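Local coordinates for protein hydrogenase maturation factor (Thermoanaerobacter tengcongensis, PDB 3VTH) that probably uses ATP and carbamoyl phosphate to S-carbamoylate HypE, a step in the maturation of [NiFe]-hydrogenases, at residues 61-64 against 65-69; 257-260 against 261-265; 54-57 against 58-61. All coordinates share one frame; numbering follows the deposited sequence.

Contact 1 (61-64 against 65-69); sequences EAFI and REIKE
F63 and I67, one turn apart on helix 57-69, make the apolar contact: CD1 of I67 reaches CE1 of F63 at 3.6 Å, coming in obliquely to the ring. With its CG anti to the backbone N (chi1 171°), F63 sends its ring into the core of the acylphosphatase-like domain, among V29 and I32 of helix 25-35 and I51 and V53 of the sheet. I64 and K68 run side by side in the same direction, the lysine's aliphatic chain packing on the isoleucine, with K68 CE 3.7 Å from I64 CG2.

On the outer side, R65 folds back over A62. A bend at chi3 lays one face of its guanidinium above A62 CA, and R65 NH2 comes to 3.7 Å from A62 CB. This is van der Waals contact; E61 OE2 stays 6.3 Å from R65 NH1.

Four backbone bonds of the alpha-helical i to i+4 kind join the turns, among them R65 N to E61 O at 2.9 Å. The chemistry is that of an amphipathic helix: hydrocarbon faces the sheet, while between these two turns R65 packs through its guanidinium face and K68 through its methylenes rather than by ion pairing.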
loop_
_atom_site.group_PDB
_atom_site.type_symbol
_atom_site.label_atom_id
_atom_site.label_comp_id
_atom_site.label_asym_id
_atom_site.label_seq_id
_atom_site.Cartn_x
_atom_site.Cartn_y
_atom_site.Cartn_z
ATOM N N GLU A 61 0.434 11.154 38.661
ATOM C CA GLU A 61 0.140 12.144 37.627
ATOM C C GLU A 61 1.326 12.401 36.680
ATOM O O GLU A 61 1.149 12.485 35.468
ATOM C CB GLU A 61 -0.380 13.456 38.229
ATOM C CG GLU A 61 -1.790 13.357 38.843
ATOM C CD GLU A 61 -2.896 12.943 37.848
ATOM O OE1 GLU A 61 -4.037 12.704 38.305
ATOM O OE2 GLU A 61 -2.646 12.858 36.618
ATOM N N ALA A 62 2.517 12.540 37.249
ATOM C CA ALA A 62 3.749 12.713 36.471
ATOM C C ALA A 62 4.048 11.495 35.575
ATOM O O ALA A 62 4.440 11.640 34.419
ATOM C CB ALA A 62 4.922 13.015 37.409
ATOM N N PHE A 63 3.848 10.301 36.119
ATOM C CA PHE A 63 3.950 9.043 35.362
ATOM C C PHE A 63 2.987 9.028 34.151
ATOM O O PHE A 63 3.393 8.719 33.020
ATOM C CB PHE A 63 3.687 7.884 36.340
ATOM C CG PHE A 63 3.534 6.528 35.710
ATOM C CD1 PHE A 63 2.273 6.020 35.428
ATOM C CD2 PHE A 63 4.646 5.713 35.505
ATOM C CE1 PHE A 63 2.123 4.738 34.890
ATOM C CE2 PHE A 63 4.504 4.433 34.979
ATOM C CZ PHE A 63 3.243 3.947 34.664
ATOM N N ILE A 64 1.725 9.387 34.383
ATOM C CA ILE A 64 0.729 9.420 33.303
ATOM C C ILE A 64 1.116 10.452 32.235
ATOM O O ILE A 64 1.026 10.182 31.036
ATOM C CB ILE A 64 -0.696 9.684 33.846
ATOM C CG1 ILE A 64 -1.196 8.486 34.664
ATOM C CG2 ILE A 64 -1.669 10.010 32.713
ATOM C CD1 ILE A 64 -2.541 8.750 35.405
ATOM N N ARG A 65 1.557 11.622 32.690
ATOM C CA ARG A 65 2.009 12.699 31.809
ATOM C C ARG A 65 3.193 12.258 30.940
ATOM O O ARG A 65 3.245 12.591 29.757
ATOM C CB ARG A 65 2.388 13.921 32.643
ATOM C CG ARG A 65 2.430 15.235 31.898
ATOM C CD ARG A 65 2.482 16.430 32.886
ATOM N NE ARG A 65 3.682 16.392 33.729
ATOM C CZ ARG A 65 3.693 16.322 35.065
ATOM N NH1 ARG A 65 2.559 16.303 35.771
ATOM N NH2 ARG A 65 4.860 16.293 35.704
ATOM N N GLU A 66 4.136 11.512 31.522
ATOM C CA GLU A 66 5.262 10.976 30.737
ATOM C C GLU A 66 4.789 10.037 29.635
ATOM O O GLU A 66 5.272 10.114 28.508
ATOM C CB GLU A 66 6.301 10.279 31.612
ATOM C CG GLU A 66 7.511 11.140 31.961
ATOM C CD GLU A 66 8.575 11.111 30.874
ATOM O OE1 GLU A 66 9.181 10.040 30.662
ATOM O OE2 GLU A 66 8.811 12.163 30.235
ATOM N N ILE A 67 3.843 9.163 29.961
ATOM C CA ILE A 67 3.281 8.266 28.958
ATOM C C ILE A 67 2.626 9.065 27.827
ATOM O O ILE A 67 2.889 8.800 26.654
ATOM C CB ILE A 67 2.273 7.273 29.550
ATOM C CG1 ILE A 67 2.981 6.279 30.470
ATOM C CG2 ILE A 67 1.567 6.517 28.419
ATOM C CD1 ILE A 67 2.048 5.417 31.306
ATOM N N LYS A 68 1.799 10.048 28.183
ATOM C CA LYS A 68 1.098 10.872 27.198
ATOM C C LYS A 68 2.068 11.721 26.374
ATOM O O LYS A 68 1.861 11.899 25.174
ATOM C CB LYS A 68 0.030 11.761 27.871
ATOM C CG LYS A 68 -1.087 10.966 28.590
ATOM C CD LYS A 68 -2.049 11.871 29.344
ATOM C CE LYS A 68 -3.361 11.161 29.662
ATOM N NZ LYS A 68 -4.274 12.012 30.494
ATOM N N GLU A 69 3.123 12.230 27.010
ATOM C CA GLU A 69 4.045 13.180 26.367
ATOM C C GLU A 69 5.147 12.547 25.523
ATOM O O GLU A 69 5.476 13.061 24.452
ATOM C CB GLU A 69 4.676 14.122 27.391
ATOM C CG GLU A 69 3.846 15.359 27.671
ATOM C CD GLU A 69 4.371 16.174 28.845
ATOM O OE1 GLU A 69 5.549 16.002 29.238
ATOM O OE2 GLU A 69 3.595 16.993 29.376
#

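Contact 2 (257-260 against 261-265)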
loop_
_atom_site.group_PDB
_atom_site.type_symbol
_atom_site.label_atom_id
_atom_site.label_comp_id
_atom_site.label_asym_id
_atom_site.label_seq_id
_atom_site.Cartn_x
_atom_site.Cartn_y
_atom_site.Cartn_z
ATOM N N ARG A 257 21.778 3.746 -1.474
ATOM C CA ARG A 257 22.408 3.700 -0.157
ATOM C C ARG A 257 21.916 4.785 0.797
ATOM O O ARG A 257 21.774 4.527 1.989
ATOM C CB ARG A 257 23.942 3.704 -0.282
ATOM C CG ARG A 257 24.534 4.994 -0.797
ATOM C CD ARG A 257 25.878 4.781 -1.504
ATOM N NE ARG A 257 26.906 4.231 -0.621
ATOM C CZ ARG A 257 27.381 2.985 -0.701
ATOM N NH1 ARG A 257 26.932 2.143 -1.635
ATOM N NH2 ARG A 257 28.316 2.585 0.150
ATOM N N ASP A 258 21.639 5.982 0.275
ATOM C CA ASP A 258 21.216 7.122 1.108
ATOM C C ASP A 258 20.587 8.220 0.260
ATOM O O ASP A 258 20.579 8.127 -0.980
ATOM C CB ASP A 258 22.394 7.689 1.935
ATOM C CG ASP A 258 23.589 8.093 1.075
ATOM O OD1 ASP A 258 23.412 8.464 -0.108
ATOM O OD2 ASP A 258 24.718 8.047 1.593
ATOM N N VAL A 259 20.088 9.267 0.919
ATOM C CA VAL A 259 19.390 10.351 0.223
ATOM C C VAL A 259 20.314 11.066 -0.764
ATOM O O VAL A 259 19.879 11.451 -1.848
ATOM C CB VAL A 259 18.714 11.359 1.201
ATOM C CG1 VAL A 259 18.052 12.502 0.423
ATOM C CG2 VAL A 259 17.649 10.642 2.049
ATOM N N GLU A 260 21.585 11.217 -0.395
ATOM C CA GLU A 260 22.575 11.811 -1.293
ATOM C C GLU A 260 22.640 11.066 -2.639
ATOM O O GLU A 260 22.649 11.699 -3.693
ATOM C CB GLU A 260 23.966 11.895 -0.647
ATOM C CG GLU A 260 24.919 12.813 -1.429
ATOM C CD GLU A 260 26.371 12.796 -0.949
ATOM O OE1 GLU A 260 26.810 11.828 -0.290
ATOM O OE2 GLU A 260 27.093 13.763 -1.260
ATOM N N GLU A 261 22.692 9.733 -2.599
ATOM C CA GLU A 261 22.697 8.943 -3.823
ATOM C C GLU A 261 21.396 9.153 -4.622
ATOM O O GLU A 261 21.437 9.356 -5.828
ATOM C CB GLU A 261 22.948 7.455 -3.534
ATOM C CG GLU A 261 22.998 6.612 -4.806
ATOM C CD GLU A 261 23.665 5.255 -4.657
ATOM O OE1 GLU A 261 23.215 4.409 -3.851
ATOM O OE2 GLU A 261 24.647 5.024 -5.391
ATOM N N VAL A 262 20.254 9.130 -3.942
ATOM C CA VAL A 262 18.964 9.307 -4.615
ATOM C C VAL A 262 18.916 10.633 -5.385
ATOM O O VAL A 262 18.444 10.674 -6.523
ATOM C CB VAL A 262 17.775 9.200 -3.625
ATOM C CG1 VAL A 262 16.438 9.345 -4.353
ATOM C CG2 VAL A 262 17.811 7.874 -2.901
ATOM N N LYS A 263 19.443 11.697 -4.773
ATOM C CA LYS A 263 19.424 13.046 -5.363
ATOM C C LYS A 263 20.236 13.156 -6.656
ATOM O O LYS A 263 20.080 14.138 -7.397
ATOM C CB LYS A 263 19.943 14.090 -4.366
ATOM C CG LYS A 263 19.114 14.258 -3.101
ATOM C CD LYS A 263 18.286 15.506 -3.157
ATOM C CE LYS A 263 18.544 16.385 -1.936
ATOM N NZ LYS A 263 18.114 15.745 -0.657
ATOM N N LYS A 264 21.098 12.170 -6.917
ATOM C CA LYS A 264 21.860 12.129 -8.174
ATOM C C LYS A 264 20.960 11.753 -9.340
ATOM O O LYS A 264 21.243 12.102 -10.489
ATOM C CB LYS A 264 23.017 11.122 -8.103
ATOM C CG LYS A 264 24.272 11.648 -7.439
ATOM C CD LYS A 264 25.254 10.521 -7.126
ATOM C CE LYS A 264 26.460 11.062 -6.365
ATOM N NZ LYS A 264 27.446 9.987 -6.004
ATOM N N TYR A 265 19.891 11.023 -9.032
ATOM C CA TYR A 265 19.011 10.460 -10.045
ATOM C C TYR A 265 17.613 11.055 -10.043
ATOM O O TYR A 265 16.859 10.882 -11.011
ATOM C CB TYR A 265 18.885 8.951 -9.849
ATOM C CG TYR A 265 20.186 8.204 -9.916
ATOM C CD1 TYR A 265 20.717 7.795 -11.137
ATOM C CD2 TYR A 265 20.887 7.892 -8.752
ATOM C CE1 TYR A 265 21.928 7.102 -11.201
ATOM C CE2 TYR A 265 22.106 7.192 -8.801
ATOM C CZ TYR A 265 22.609 6.807 -10.029
ATOM O OH TYR A 265 23.782 6.107 -10.081
#
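E261 reaches back past the start of helix 259-265 to R257, in a variation on the helix N-cap within the YrdC-like domain. D258 is the N-cap residue, and its OD1 accepts from E261 N at 2.9 Å. In a classic capping box the glutamate would return a bond to the N-H of the N-cap residue itself; here E261 OE1 accepts instead from R257 N, one residue earlier, at 2.9 Å and with a nearly straight N-H...O angle of 170°. Placing CG anti to the backbone N (chi1 -178°) sends the extended glutamate chain back along the incoming loop, toward R257, where OE1 also lies 3.4 Å from R257 CG. The guanidinium of R257 stands almost perpendicular to this carboxylate and is engaged by M318 O and I321 O. An alanine in place of E261 would probably leave R257 N without its acceptor and the R257 methylenes without the carboxylate packed on them. The partial positive charge of the helix start probably favours both carboxylates.

E260 extends from the opening turn, its OE1 6.0 Å from K264 NZ and so not paired with it. V259 adds the apolar element, standing against E273 and L277 of helix 270-277. K263, whose NZ also has a long, weak ion pair with E273, bends at chi2, chi3 and chi4, which brings its NZ to 3.4 Å from V259 CG1.

Contact 3 (54-57 against 58-61); sequences EGEE and KDIE
E56 and D59 turn their carboxylates nearly perpendicular to each other, the planes 81° apart, at the start of helix 57-69. The aspartate approaches the glutamate chain at its root: D59 OD2 lies 3.8 Å from E56 CB. E56, the N-cap residue, bends at chi2 (-75°) and carries its carboxylate away from the helix to a salt bridge with R5 and a bond from Q8 N. The two acids thereby stay apart, E56 OE2 and D59 OD2 being separated by 6.3 Å. A water bridges the two residues, accepting from E56 N at 2.9 Å and donating to D59 OD2 at 2.8 Å, so the N-H that a capping box would bond directly is reached through one solvent molecule.

On the inner side, I60 leans back over the end of strand 48-55, its CD1 3.8 Å from G55 O, while I60 N closes the first helical turn on E56 O. On the outer side, E57 and E61 sit one turn apart, their like-charged OE1 atoms separated by 4.8 Å.

The contact makes the strand-to-helix corner of the second beta-alpha-beta unit of the acylphosphatase fold. Its chemistry implies that E56 occupies the N-cap position without capping through its side chain: its N-H reaches D59 through water, while its carboxylate pairs with R5.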
loop_
_atom_site.group_PDB
_atom_site.type_symbol
_atom_site.label_atom_id
_atom_site.label_comp_id
_atom_site.label_asym_id
_atom_site.label_seq_id
_atom_site.Cartn_x
_atom_site.Cartn_y
_atom_site.Cartn_z
ATOM N N GLU A 54 0.768 2.213 42.274
ATOM C CA GLU A 54 0.443 2.708 43.608
ATOM C C GLU A 54 1.551 3.643 44.045
ATOM O O GLU A 54 2.729 3.298 43.930
ATOM C CB GLU A 54 0.340 1.560 44.632
ATOM C CG GLU A 54 -0.538 0.415 44.158
ATOM C CD GLU A 54 -0.835 -0.625 45.218
ATOM O OE1 GLU A 54 -1.879 -1.292 45.059
ATOM O OE2 GLU A 54 -0.046 -0.794 46.184
ATOM N N GLY A 55 1.161 4.823 44.516
ATOM C CA GLY A 55 2.085 5.784 45.136
ATOM C C GLY A 55 1.394 7.101 45.462
ATOM O O GLY A 55 0.162 7.153 45.581
ATOM N N GLU A 56 2.186 8.161 45.616
ATOM C CA GLU A 56 1.657 9.506 45.799
ATOM C C GLU A 56 0.937 9.946 44.540
ATOM O O GLU A 56 1.376 9.639 43.425
ATOM C CB GLU A 56 2.770 10.508 46.124
ATOM C CG GLU A 56 3.493 10.265 47.441
ATOM C CD GLU A 56 2.688 10.674 48.670
ATOM O OE1 GLU A 56 3.087 10.272 49.779
ATOM O OE2 GLU A 56 1.674 11.405 48.550
ATOM N N GLU A 57 -0.170 10.667 44.723
ATOM C CA GLU A 57 -0.977 11.162 43.607
ATOM C C GLU A 57 -0.125 11.967 42.631
ATOM O O GLU A 57 -0.272 11.833 41.419
ATOM C CB GLU A 57 -2.129 12.033 44.120
ATOM C CG GLU A 57 -3.070 12.530 43.010
ATOM C CD GLU A 57 -4.200 13.400 43.540
ATOM O OE1 GLU A 57 -5.266 13.446 42.886
ATOM O OE2 GLU A 57 -4.037 14.042 44.607
ATOM N N LYS A 58 0.763 12.801 43.166
ATOM C CA LYS A 58 1.615 13.650 42.333
ATOM C C LYS A 58 2.541 12.815 41.437
ATOM O O LYS A 58 2.784 13.164 40.285
ATOM C CB LYS A 58 2.415 14.632 43.199
ATOM C CG LYS A 58 1.567 15.758 43.786
ATOM C CD LYS A 58 2.408 16.757 44.586
ATOM C CE LYS A 58 1.552 17.904 45.124
ATOM N NZ LYS A 58 2.343 18.988 45.796
ATOM N N ASP A 59 3.049 11.710 41.978
ATOM C CA ASP A 59 3.916 10.815 41.220
ATOM C C ASP A 59 3.148 10.036 40.145
ATOM O O ASP A 59 3.636 9.868 39.022
ATOM C CB ASP A 59 4.663 9.884 42.158
ATOM C CG ASP A 59 5.740 10.611 42.963
ATOM O OD1 ASP A 59 6.346 11.576 42.436
ATOM O OD2 ASP A 59 5.968 10.216 44.126
ATOM N N ILE A 60 1.936 9.593 40.479
ATOM C CA ILE A 60 1.060 8.948 39.489
ATOM C C ILE A 60 0.753 9.905 38.334
ATOM O O ILE A 60 0.830 9.517 37.163
ATOM C CB ILE A 60 -0.270 8.435 40.113
ATOM C CG1 ILE A 60 -0.004 7.286 41.090
ATOM C CG2 ILE A 60 -1.227 7.976 39.002
ATOM C CD1 ILE A 60 -1.170 6.965 42.026
ATOM N N GLU A 61 0.434 11.154 38.661
ATOM C CA GLU A 61 0.140 12.144 37.627
ATOM C C GLU A 61 1.326 12.401 36.680
ATOM O O GLU A 61 1.149 12.485 35.468
ATOM C CB GLU A 61 -0.380 13.456 38.229
ATOM C CG GLU A 61 -1.790 13.357 38.843
ATOM C CD GLU A 61 -2.896 12.943 37.848
ATOM O OE1 GLU A 61 -4.037 12.704 38.305
ATOM O OE2 GLU A 61 -2.646 12.858 36.618
HETATM O O HOH W 1 5.037 7.720 45.066
#

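Contacts 3 and 1 follow each other along one helix, 57-69, and share E61; their centres are about 11 Å apart. Contact 3 turns the chain from strand 48-55 into that helix, and contact 1 continues it toward its end, over the sheet of the acylphosphatase-like domain. Contact 2 comes much later in the chain, at the start of helix 259-265 in the YrdC-like domain, its centre about 40 Å from that of contact 1 and 50 Å from that of contact 3. No atoms touch between the two groups. In modular HypF the two helix starts, in separate domains, use different local chemistry: a direct aspartate cap in contact 2, a water bridge in contact 3.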